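Local coordinates for protein carbonic anhydrase (Unidentified, PDB 3R1W) that probably catalyses the reversible hydration of carbon dioxide to bicarbonate, as a trimeric gamma-class carbonic anhydrase built on a left-handed beta-helix, at residues Thr10-Thr14 with Val28-Ile34; Asp42-Val46 with Ile61-Val67; Ala132-Ser138 with Tyr149-Ala154; Glu144-Val148 with Lys156-Ile160. All coordinates share one frame. Residue numbers count along the deposited sequence, not the author numbering.

Interaction 1 of 4, residues Thr10-Thr14 with Val28-Ile34; sequences TSVRT and VDRSSVI
Two neighbouring coils meet in parallel, Val12 bridging to Ile34 (CA-CA 4.9 Å). Backbone hydrogen bonds run from Ile34 N to Ser11 O (2.7 Å) and from Arg13 N to Ile34 O (2.8 Å). Before the strand, Asp29-Ser32 forms a type I turn, Ser32 N donating to Asp29 O (3.0 Å), and Asp29 OD1 accepts from Ser31 N (3.0 Å) as an Asx turn. Ser11 is small enough to lie against this corner, its CA 3.3 Å from Ser32 O. Two waters complete the polar links, one joining Thr10 N to Arg30 O, the other Ser11 OG to Val28 O. Val12 and Ile34 share a face, and Val12 CG2 reaches Val28 CG1 at 4.2 Å. Arg13 extends (chi1 m, chi2 and chi3 t): NE donates to Thr10 O (3.0 Å), and Val33 CG1 covers one guanidinium face at 3.8 Å from CZ. Its charge is met by another chain, Asp29 of the second subunit. Stacked parallel strands and tight corners are characteristic of the left-handed beta-helix, here its N-terminal end at a trimer interface.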
loop_
_atom_site.group_PDB
_atom_site.type_symbol
_atom_site.label_atom_id
_atom_site.label_comp_id
_atom_site.label_asym_id
_atom_site.label_seq_id
_atom_site.Cartn_x
_atom_site.Cartn_y
_atom_site.Cartn_z
ATOM N N THR B 10 -9.030 10.601 15.340
ATOM C CA THR B 10 -7.665 10.380 15.810
ATOM C C THR B 10 -6.689 10.345 14.642
ATOM O O THR B 10 -5.765 9.530 14.608
ATOM C CB THR B 10 -7.553 9.060 16.586
ATOM O OG1 THR B 10 -8.023 7.985 15.761
ATOM C CG2 THR B 10 -8.385 9.122 17.864
ATOM N N SER B 11 -6.909 11.228 13.678
ATOM C CA SER B 11 -6.066 11.302 12.492
ATOM C C SER B 11 -4.789 12.091 12.751
ATOM O O SER B 11 -3.785 11.907 12.063
ATOM C CB SER B 11 -6.840 11.981 11.361
ATOM O OG SER B 11 -7.236 13.288 11.764
ATOM N N VAL B 12 -4.847 13.014 13.709
ATOM C CA VAL B 12 -3.681 13.824 14.054
ATOM C C VAL B 12 -3.350 13.638 15.535
ATOM O O VAL B 12 -4.074 14.110 16.417
ATOM C CB VAL B 12 -3.902 15.318 13.726
ATOM C CG1 VAL B 12 -2.652 16.122 14.072
ATOM C CG2 VAL B 12 -4.238 15.490 12.249
ATOM N N ARG B 13 -2.240 12.959 15.796
ATOM C CA ARG B 13 -1.968 12.403 17.119
ATOM C C ARG B 13 -0.716 12.966 17.769
ATOM O O ARG B 13 0.354 13.023 17.156
ATOM C CB ARG B 13 -1.799 10.885 17.009
ATOM C CG ARG B 13 -2.993 10.153 16.434
ATOM C CD ARG B 13 -2.711 8.654 16.506
ATOM N NE ARG B 13 -3.604 7.812 15.707
ATOM C CZ ARG B 13 -3.409 6.502 15.562
ATOM N NH1 ARG B 13 -2.367 5.937 16.158
ATOM N NH2 ARG B 13 -4.233 5.757 14.828
ATOM N N THR B 14 -0.874 13.377 19.025
ATOM C CA THR B 14 0.238 13.782 19.864
ATOM C C THR B 14 1.012 12.535 20.270
ATOM O O THR B 14 0.423 11.478 20.505
ATOM C CB THR B 14 -0.293 14.495 21.111
ATOM O OG1 THR B 14 -0.947 15.704 20.706
ATOM C CG2 THR B 14 0.834 14.821 22.078
ATOM N N VAL B 28 -6.499 17.023 6.244
ATOM C CA VAL B 28 -6.092 15.665 6.610
ATOM C C VAL B 28 -7.345 14.808 6.627
ATOM O O VAL B 28 -8.249 15.052 7.429
ATOM C CB VAL B 28 -5.430 15.630 7.999
ATOM C CG1 VAL B 28 -5.027 14.205 8.359
ATOM C CG2 VAL B 28 -4.215 16.553 8.033
ATOM N N ASP B 29 -7.428 13.814 5.742
ATOM C CA ASP B 29 -8.601 12.956 5.753
ATOM C C ASP B 29 -8.722 12.283 7.119
ATOM O O ASP B 29 -7.710 11.949 7.733
ATOM C CB ASP B 29 -8.521 11.884 4.669
ATOM C CG ASP B 29 -9.858 11.228 4.434
ATOM O OD1 ASP B 29 -10.102 10.156 5.006
ATOM O OD2 ASP B 29 -10.677 11.805 3.695
ATOM N N ARG B 30 -9.951 12.089 7.592
ATOM C CA ARG B 30 -10.166 11.488 8.903
ATOM C C ARG B 30 -9.566 10.084 8.976
ATOM O O ARG B 30 -9.318 9.586 10.065
ATOM C CB ARG B 30 -11.656 11.419 9.253
ATOM C CG ARG B 30 -12.470 10.563 8.296
ATOM C CD ARG B 30 -13.900 10.397 8.806
ATOM N NE ARG B 30 -14.691 11.628 8.704
ATOM C CZ ARG B 30 -15.522 11.909 7.697
ATOM N NH1 ARG B 30 -15.679 11.052 6.697
ATOM N NH2 ARG B 30 -16.208 13.047 7.690
ATOM N N SER B 31 -9.323 9.465 7.819
ATOM C CA SER B 31 -8.838 8.082 7.770
ATOM C C SER B 31 -7.320 7.976 7.695
ATOM O O SER B 31 -6.767 6.878 7.767
ATOM C CB SER B 31 -9.468 7.325 6.599
ATOM O OG SER B 31 -8.893 7.738 5.371
ATOM N N SER B 32 -6.646 9.113 7.559
ATOM C CA SER B 32 -5.191 9.111 7.557
ATOM C C SER B 32 -4.669 9.117 8.998
ATOM O O SER B 32 -5.435 9.307 9.948
ATOM C CB SER B 32 -4.643 10.295 6.771
ATOM O OG SER B 32 -4.946 11.506 7.430
ATOM N N VAL B 33 -3.373 8.888 9.159
ATOM C CA VAL B 33 -2.779 8.813 10.495
ATOM C C VAL B 33 -1.478 9.601 10.545
ATOM O O VAL B 33 -0.496 9.232 9.908
ATOM C CB VAL B 33 -2.512 7.351 10.923
ATOM C CG1 VAL B 33 -1.700 7.308 12.217
ATOM C CG2 VAL B 33 -3.829 6.605 11.092
ATOM N N ILE B 34 -1.479 10.693 11.302
ATOM C CA ILE B 34 -0.283 11.519 11.440
ATOM C C ILE B 34 0.144 11.515 12.896
ATOM O O ILE B 34 -0.657 11.811 13.784
ATOM C CB ILE B 34 -0.545 12.967 10.986
ATOM C CG1 ILE B 34 -1.044 12.985 9.535
ATOM C CG2 ILE B 34 0.727 13.798 11.101
ATOM C CD1 ILE B 34 -1.325 14.402 8.985
HETATM O O HOH W 1 -10.026 9.469 12.858
HETATM O O HOH W 2 -8.566 14.896 10.086
#

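Interaction 2 of 4, residues Asp42-Val46 with Ile61-Val67; sequences DDCSV and IGARTSV
Segments 42-46 and 61-67 stack as successive corners leading into parallel strands, with Ser45 beside Ser66 (CA-CA 4.7 Å) and Val46 beside Val67 (4.8 Å). At each corner one residue has positive phi, Asp43 (70°/14°) and Arg64 (60°/36°). Three backbone hydrogen bonds join the layers: Arg64 N to Asp42 O (2.9 Å), Ser45 N to Thr65 O (3.0 Å) and Val67 N to Ser45 O (2.8 Å). Thr65 O also receives Cys44 CA-H at 3.2 Å. Water links Asp43 OD2 (2.7 Å) to Arg64 NH1 (3.1 Å), but stronger partners lie outside: Asp43 OD1 salt-bridges Lys179 of helix 162-184 and Arg25, and Arg64 NE salt-bridges Asp93. Ser45 OG bonds to Trp47 NE1, while Thr65 OG1 is held by Gly91 O and Val94 N. Ser45 and Ser66 share one face, Val46 and Val67 the other, Val46 CG2 lying 4.3 Å from Val67 CB (both chi1 t). Buried at the corner, Cys44 packs SG 3.9 Å from Ile61 CG2. Thus main-chain bonds stitch coil to coil, valines and cysteine suit the interior, Asp43 ties its corner to Arg25 and the helix, and Arg64 its own to Asp93.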
loop_
_atom_site.group_PDB
_atom_site.type_symbol
_atom_site.label_atom_id
_atom_site.label_comp_id
_atom_site.label_asym_id
_atom_site.label_seq_id
_atom_site.Cartn_x
_atom_site.Cartn_y
_atom_site.Cartn_z
ATOM N N ASP B 42 1.214 25.425 4.706
ATOM C CA ASP B 42 -0.096 25.867 4.248
ATOM C C ASP B 42 -0.542 25.096 3.006
ATOM O O ASP B 42 0.256 24.813 2.110
ATOM C CB ASP B 42 -0.079 27.366 3.922
ATOM C CG ASP B 42 0.187 28.239 5.137
ATOM O OD1 ASP B 42 0.154 27.727 6.278
ATOM O OD2 ASP B 42 0.426 29.457 4.943
ATOM N N ASP B 43 -1.824 24.756 2.962
ATOM C CA ASP B 43 -2.433 24.166 1.771
ATOM C C ASP B 43 -1.977 22.740 1.456
ATOM O O ASP B 43 -2.223 22.250 0.351
ATOM C CB ASP B 43 -2.234 25.070 0.534
ATOM C CG ASP B 43 -3.098 26.324 0.574
ATOM O OD1 ASP B 43 -4.275 26.236 0.987
ATOM O OD2 ASP B 43 -2.597 27.407 0.188
ATOM N N CYS B 44 -1.314 22.079 2.408
ATOM C CA CYS B 44 -0.957 20.682 2.223
ATOM C C CYS B 44 -2.213 19.838 2.318
ATOM O O CYS B 44 -3.237 20.283 2.827
ATOM C CB CYS B 44 0.035 20.213 3.277
ATOM S SG CYS B 44 1.733 20.669 2.932
ATOM N N SER B 45 -2.129 18.621 1.799
ATOM C CA SER B 45 -3.274 17.725 1.823
ATOM C C SER B 45 -2.789 16.307 2.037
ATOM O O SER B 45 -1.833 15.868 1.411
ATOM C CB SER B 45 -4.061 17.824 0.516
ATOM O OG SER B 45 -3.265 17.542 -0.618
ATOM N N VAL B 46 -3.454 15.604 2.942
ATOM C CA VAL B 46 -3.102 14.231 3.244
ATOM C C VAL B 46 -4.357 13.408 3.047
ATOM O O VAL B 46 -5.377 13.653 3.682
ATOM C CB VAL B 46 -2.576 14.078 4.673
ATOM C CG1 VAL B 46 -2.174 12.626 4.918
ATOM C CG2 VAL B 46 -1.371 15.004 4.900
ATOM N N ILE B 61 7.254 19.120 6.057
ATOM C CA ILE B 61 6.698 19.210 4.711
ATOM C C ILE B 61 6.308 20.652 4.417
ATOM O O ILE B 61 5.695 21.322 5.249
ATOM C CB ILE B 61 5.478 18.270 4.548
ATOM C CG1 ILE B 61 5.892 16.826 4.880
ATOM C CG2 ILE B 61 4.888 18.381 3.143
ATOM C CD1 ILE B 61 4.775 15.791 4.774
ATOM N N GLY B 62 6.664 21.136 3.231
ATOM C CA GLY B 62 6.399 22.522 2.879
ATOM C C GLY B 62 4.961 22.805 2.489
ATOM O O GLY B 62 4.045 22.101 2.902
ATOM N N ALA B 63 4.767 23.841 1.674
ATOM C CA ALA B 63 3.432 24.298 1.291
ATOM C C ALA B 63 2.922 23.687 -0.010
ATOM O O ALA B 63 3.702 23.390 -0.911
ATOM C CB ALA B 63 3.423 25.833 1.178
ATOM N N ARG B 64 1.601 23.513 -0.092
ATOM C CA ARG B 64 0.927 23.039 -1.303
ATOM C C ARG B 64 1.419 21.656 -1.742
ATOM O O ARG B 64 1.510 21.358 -2.930
ATOM C CB ARG B 64 1.061 24.056 -2.450
ATOM C CG ARG B 64 0.423 25.416 -2.155
ATOM C CD ARG B 64 0.685 26.388 -3.292
ATOM N NE ARG B 64 2.114 26.504 -3.544
ATOM C CZ ARG B 64 2.858 27.545 -3.184
ATOM N NH1 ARG B 64 2.301 28.585 -2.571
ATOM N NH2 ARG B 64 4.160 27.550 -3.450
ATOM N N THR B 65 1.719 20.808 -0.768
ATOM C CA THR B 65 2.209 19.468 -1.064
ATOM C C THR B 65 1.139 18.444 -0.721
ATOM O O THR B 65 0.431 18.595 0.276
ATOM C CB THR B 65 3.527 19.206 -0.315
ATOM O OG1 THR B 65 4.583 19.895 -0.997
ATOM C CG2 THR B 65 3.847 17.716 -0.254
ATOM N N SER B 66 0.979 17.442 -1.581
ATOM C CA SER B 66 -0.008 16.401 -1.331
ATOM C C SER B 66 0.689 15.103 -0.967
ATOM O O SER B 66 1.760 14.791 -1.491
ATOM C CB SER B 66 -0.942 16.198 -2.531
ATOM O OG SER B 66 -0.250 15.732 -3.675
ATOM N N VAL B 67 0.083 14.378 -0.040
ATOM C CA VAL B 67 0.526 13.049 0.347
ATOM C C VAL B 67 -0.653 12.137 0.043
ATOM O O VAL B 67 -1.612 12.097 0.799
ATOM C CB VAL B 67 0.850 12.988 1.850
ATOM C CG1 VAL B 67 1.295 11.577 2.249
ATOM C CG2 VAL B 67 1.928 14.016 2.196
HETATM O O HOH W 3 -0.224 28.402 -0.771
#

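Interaction 3 of 4, residues Ala132-Ser138 with Tyr149-Ala154; sequences AAGATVS and YMGTPA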
loop_
_atom_site.group_PDB
_atom_site.type_symbol
_atom_site.label_atom_id
_atom_site.label_comp_id
_atom_site.label_asym_id
_atom_site.label_seq_id
_atom_site.Cartn_x
_atom_site.Cartn_y
_atom_site.Cartn_z
ATOM N N ALA B 132 9.364 8.632 -11.809
ATOM C CA ALA B 132 8.324 7.873 -12.505
ATOM C C ALA B 132 7.639 6.920 -11.553
ATOM O O ALA B 132 8.247 6.453 -10.581
ATOM C CB ALA B 132 8.920 7.105 -13.676
ATOM N N ALA B 133 6.376 6.623 -11.842
ATOM C CA ALA B 133 5.621 5.660 -11.051
ATOM C C ALA B 133 6.397 4.353 -10.900
ATOM O O ALA B 133 6.969 3.849 -11.862
ATOM C CB ALA B 133 4.261 5.402 -11.702
ATOM N N GLY B 134 6.412 3.806 -9.688
ATOM C CA GLY B 134 7.030 2.514 -9.446
ATOM C C GLY B 134 8.544 2.516 -9.301
ATOM O O GLY B 134 9.151 1.454 -9.135
ATOM N N ALA B 135 9.153 3.696 -9.327
ATOM C CA ALA B 135 10.611 3.784 -9.232
ATOM C C ALA B 135 11.101 3.514 -7.817
ATOM O O ALA B 135 10.384 3.746 -6.847
ATOM C CB ALA B 135 11.098 5.145 -9.694
ATOM N N THR B 136 12.329 3.020 -7.703
ATOM C CA THR B 136 12.978 2.958 -6.398
ATOM C C THR B 136 14.266 3.765 -6.421
ATOM O O THR B 136 15.219 3.421 -7.130
ATOM C CB THR B 136 13.311 1.525 -5.972
ATOM O OG1 THR B 136 12.110 0.751 -5.888
ATOM C CG2 THR B 136 14.000 1.537 -4.617
ATOM N N VAL B 137 14.286 4.841 -5.642
ATOM C CA VAL B 137 15.466 5.687 -5.521
ATOM C C VAL B 137 16.295 5.170 -4.359
ATOM O O VAL B 137 15.875 5.247 -3.206
ATOM C CB VAL B 137 15.071 7.159 -5.289
ATOM C CG1 VAL B 137 16.303 8.053 -5.152
ATOM C CG2 VAL B 137 14.181 7.647 -6.434
ATOM N N SER B 138 17.481 4.659 -4.673
ATOM C CA SER B 138 18.312 3.948 -3.703
ATOM C C SER B 138 18.803 4.845 -2.563
ATOM O O SER B 138 18.850 6.060 -2.699
ATOM C CB SER B 138 19.511 3.321 -4.421
ATOM O OG SER B 138 19.095 2.386 -5.400
ATOM N N TYR B 149 13.516 10.577 -13.732
ATOM C CA TYR B 149 14.164 9.346 -13.296
ATOM C C TYR B 149 13.174 8.193 -13.299
ATOM O O TYR B 149 12.015 8.370 -12.937
ATOM C CB TYR B 149 14.756 9.532 -11.901
ATOM C CG TYR B 149 16.022 10.367 -11.891
ATOM C CD1 TYR B 149 15.969 11.764 -11.893
ATOM C CD2 TYR B 149 17.274 9.753 -11.880
ATOM C CE1 TYR B 149 17.133 12.519 -11.883
ATOM C CE2 TYR B 149 18.437 10.500 -11.875
ATOM C CZ TYR B 149 18.365 11.875 -11.872
ATOM O OH TYR B 149 19.535 12.606 -11.860
ATOM N N MET B 150 13.629 7.010 -13.690
ATOM C CA MET B 150 12.759 5.847 -13.785
ATOM C C MET B 150 13.515 4.556 -13.486
ATOM O O MET B 150 14.701 4.456 -13.751
ATOM C CB MET B 150 12.137 5.781 -15.186
ATOM C CG MET B 150 11.248 4.606 -15.467
ATOM S SD MET B 150 10.296 4.835 -16.993
ATOM C CE MET B 150 9.373 6.322 -16.611
ATOM N N GLY B 151 12.815 3.572 -12.938
ATOM C CA GLY B 151 13.367 2.237 -12.791
ATOM C C GLY B 151 13.717 1.836 -11.371
ATOM O O GLY B 151 13.541 2.616 -10.422
ATOM N N THR B 152 14.211 0.605 -11.239
ATOM C CA THR B 152 14.639 0.055 -9.959
ATOM C C THR B 152 15.974 -0.640 -10.174
ATOM O O THR B 152 16.019 -1.769 -10.670
ATOM C CB THR B 152 13.611 -0.959 -9.392
ATOM O OG1 THR B 152 13.456 -2.057 -10.298
ATOM C CG2 THR B 152 12.250 -0.296 -9.182
ATOM N N PRO B 153 17.075 0.036 -9.811
ATOM C CA PRO B 153 17.095 1.352 -9.165
ATOM C C PRO B 153 16.878 2.492 -10.158
ATOM O O PRO B 153 17.144 2.350 -11.354
ATOM C CB PRO B 153 18.510 1.426 -8.585
ATOM C CG PRO B 153 19.322 0.626 -9.532
ATOM C CD PRO B 153 18.434 -0.518 -9.962
ATOM N N ALA B 154 16.396 3.620 -9.653
ATOM C CA ALA B 154 16.044 4.744 -10.510
ATOM C C ALA B 154 17.274 5.313 -11.197
ATOM O O ALA B 154 18.320 5.518 -10.565
ATOM C CB ALA B 154 15.329 5.815 -9.711
HETATM O O HOH W 4 9.924 3.441 -12.605
HETATM O O HOH W 5 18.405 5.063 -7.541
#
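Ala132 opens the first segment by donating from its N to Tyr149 O (2.9 Å), then begins a type II turn that Ala135 N closes on Ala132 O (3.2 Å). Ala133 points away from the other segment, but its carbonyl O is joined through a water to Gly151 N. Gly134 takes the turn's positive-phi position (80°/4°), which favours glycine, and its O rests 3.6 Å from Thr152 CG2. Ala135 lies beside Gly151: its CA is 3.4 Å from Gly151 O, and its small CB meets Ala154 CB at 4.3 Å inside the coil. Thr136 provides the main backbone pairing. Its N donates to Gly151 O (3.0 Å) and its O accepts from Ala154 N (2.8 Å), while its OG1 lies 3.5 Å from Thr152 CG2. The second segment supplies the acceptor from Gly151, whose phi of 108° would press a side chain against the preceding carbonyl, then passes through the cis peptide before Pro153 to reach Ala154 N. Val137 turns its CB away from segment 149-154, yet CG2 still packs on Ala154 CB at 3.9 Å. Ser138 finishes the walk, its OG 3.4 Å from Pro153 CB and its N joined to Ala154 O by a second water. Ala135, Ala154 and Val137 within, with Gly134 at the bend, suit the tight corners of a left-handed beta-helix, whose regular hexapeptide coils here give way to the C-terminal hairpin.

Interaction 4 of 4, residues Glu144-Val148 with Lys156-Ile160; sequences ESGFV and KVRPI
At the apolar centre, Val148 (chi1 t) sets CG2 against Ile160 CG2 at 3.8 Å. Both side chains also touch Ile130 of the adjoining strand, and Ile160 reaches Phe168 of helix 162-184. Val148 CG1 lies 4.4 Å from Val157 CB. On the opposite side of the hairpin from Val148, Phe147 (chi1 m, chi2 90°) brings CE2 to 4.1 Å from Pro159 CD. The backbone runs antiparallel, Phe147 and Pro159 forming a non-hydrogen-bonded pair with CA atoms 4.1 Å apart. Hydrogen bonds lead from Ile160 N to Gly146 O (2.9 Å), from Val148 N to Arg158 O (2.8 Å) and from Val157 N to Val148 O (2.8 Å). Val148 therefore faces both Val157 and Arg158, and with Val157 at -105°/-51° the pattern is a classic beta bulge. A type II turn from Glu144 to Phe147 leads into the strand, with Gly146 supplying its positive phi. Towards the polar edge, Arg158 lays its guanidinium over Val148 CG2 (3.7 Å from NH1), while NH2 salt-bridges Glu164 of the helix. Lys156 (chi3 m, the other chi angles t) lies across the Phe147 ring, CE 3.8 Å and NZ 4.0 Å from its centroid, as combined CH-pi and cation-pi contacts, and NZ salt-bridges Glu144 OE1 at 3.0 Å. Both CE and ammonium thus lie over a partly exposed ring, covering one face, while the ammonium also meets a carboxylate.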
loop_
_atom_site.group_PDB
_atom_site.type_symbol
_atom_site.label_atom_id
_atom_site.label_comp_id
_atom_site.label_asym_id
_atom_site.label_seq_id
_atom_site.Cartn_x
_atom_site.Cartn_y
_atom_site.Cartn_z
ATOM N N GLU B 144 19.226 14.792 -9.885
ATOM C CA GLU B 144 19.602 16.123 -10.348
ATOM C C GLU B 144 18.413 16.900 -10.886
ATOM O O GLU B 144 17.575 16.354 -11.594
ATOM C CB GLU B 144 20.681 16.026 -11.430
ATOM C CG GLU B 144 21.932 15.289 -10.984
ATOM C CD GLU B 144 22.932 15.081 -12.113
ATOM O OE1 GLU B 144 22.750 15.680 -13.199
ATOM O OE2 GLU B 144 23.897 14.313 -11.910
ATOM N N SER B 145 18.362 18.183 -10.545
ATOM C CA SER B 145 17.286 19.062 -10.974
ATOM C C SER B 145 17.047 19.029 -12.487
ATOM O O SER B 145 17.991 19.024 -13.280
ATOM C CB SER B 145 17.569 20.496 -10.520
ATOM O OG SER B 145 16.448 21.331 -10.739
ATOM N N GLY B 146 15.773 18.997 -12.874
ATOM C CA GLY B 146 15.387 19.146 -14.267
ATOM C C GLY B 146 15.402 17.851 -15.049
ATOM O O GLY B 146 15.436 17.865 -16.281
ATOM N N PHE B 147 15.361 16.721 -14.345
ATOM C CA PHE B 147 15.398 15.427 -15.019
ATOM C C PHE B 147 14.285 14.485 -14.603
ATOM O O PHE B 147 13.709 14.619 -13.526
ATOM C CB PHE B 147 16.741 14.731 -14.802
ATOM C CG PHE B 147 17.875 15.376 -15.533
ATOM C CD1 PHE B 147 18.622 16.375 -14.935
ATOM C CD2 PHE B 147 18.181 14.994 -16.830
ATOM C CE1 PHE B 147 19.667 16.981 -15.616
ATOM C CE2 PHE B 147 19.227 15.588 -17.515
ATOM C CZ PHE B 147 19.971 16.585 -16.909
ATOM N N VAL B 148 13.997 13.537 -15.489
ATOM C CA VAL B 148 13.083 12.444 -15.217
ATOM C C VAL B 148 13.896 11.216 -14.831
ATOM O O VAL B 148 14.857 10.853 -15.514
ATOM C CB VAL B 148 12.246 12.089 -16.460
ATOM C CG1 VAL B 148 11.368 10.886 -16.176
ATOM C CG2 VAL B 148 11.405 13.279 -16.895
ATOM N N LYS B 156 18.627 8.192 -14.496
ATOM C CA LYS B 156 18.256 9.346 -15.312
ATOM C C LYS B 156 17.792 8.882 -16.690
ATOM O O LYS B 156 18.449 8.056 -17.326
ATOM C CB LYS B 156 19.435 10.315 -15.442
ATOM C CG LYS B 156 19.098 11.598 -16.180
ATOM C CD LYS B 156 20.348 12.422 -16.468
ATOM C CE LYS B 156 20.954 12.984 -15.197
ATOM N NZ LYS B 156 22.210 13.746 -15.476
ATOM N N VAL B 157 16.652 9.405 -17.138
ATOM C CA VAL B 157 16.088 9.047 -18.436
ATOM C C VAL B 157 16.292 10.165 -19.452
ATOM O O VAL B 157 16.786 9.936 -20.557
ATOM C CB VAL B 157 14.577 8.787 -18.337
ATOM C CG1 VAL B 157 14.005 8.468 -19.713
ATOM C CG2 VAL B 157 14.291 7.666 -17.353
ATOM N N ARG B 158 15.905 11.376 -19.065
ATOM C CA ARG B 158 15.953 12.534 -19.957
ATOM C C ARG B 158 15.659 13.797 -19.170
ATOM O O ARG B 158 15.147 13.727 -18.055
ATOM C CB ARG B 158 14.909 12.392 -21.061
ATOM C CG ARG B 158 13.487 12.239 -20.539
ATOM C CD ARG B 158 12.454 12.339 -21.651
ATOM N NE ARG B 158 11.109 12.052 -21.159
ATOM C CZ ARG B 158 10.322 12.954 -20.577
ATOM N NH1 ARG B 158 10.744 14.204 -20.421
ATOM N NH2 ARG B 158 9.114 12.607 -20.152
ATOM N N PRO B 159 15.979 14.967 -19.743
ATOM C CA PRO B 159 15.538 16.198 -19.084
ATOM C C PRO B 159 14.026 16.343 -19.175
ATOM O O PRO B 159 13.393 15.728 -20.034
ATOM C CB PRO B 159 16.229 17.307 -19.889
ATOM C CG PRO B 159 16.681 16.663 -21.162
ATOM C CD PRO B 159 16.903 15.223 -20.862
ATOM N N ILE B 160 13.448 17.150 -18.297
ATOM C CA ILE B 160 12.019 17.406 -18.376
ATOM C C ILE B 160 11.703 18.379 -19.514
ATOM O O ILE B 160 12.555 19.178 -19.916
ATOM C CB ILE B 160 11.482 17.972 -17.063
ATOM C CG1 ILE B 160 12.148 19.316 -16.757
ATOM C CG2 ILE B 160 11.712 16.967 -15.937
ATOM C CD1 ILE B 160 11.502 20.076 -15.598
#

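The four contacts follow the chain from the first coil of the beta-helix to its C-terminal hairpin. Interactions 1 and 2, centres about 14 Å apart, touch where Asp29 N bonds to Val46 O and Ile34 packs on Val46. Interactions 3 and 4, about 12 Å apart between centres, share strand 147-150, and their segments alternate along the chain. Interactions 1 and 4 lie about 34 Å apart between centres, on opposite sides of the chain's centre. Coil-to-coil contacts thus continue along the beta-helix until the hairpin ends it. Helix 162-184 then returns alongside the coils, touching interactions 2 and 4, while the subunit contacts of interactions 1 and 3 place both in the trimer.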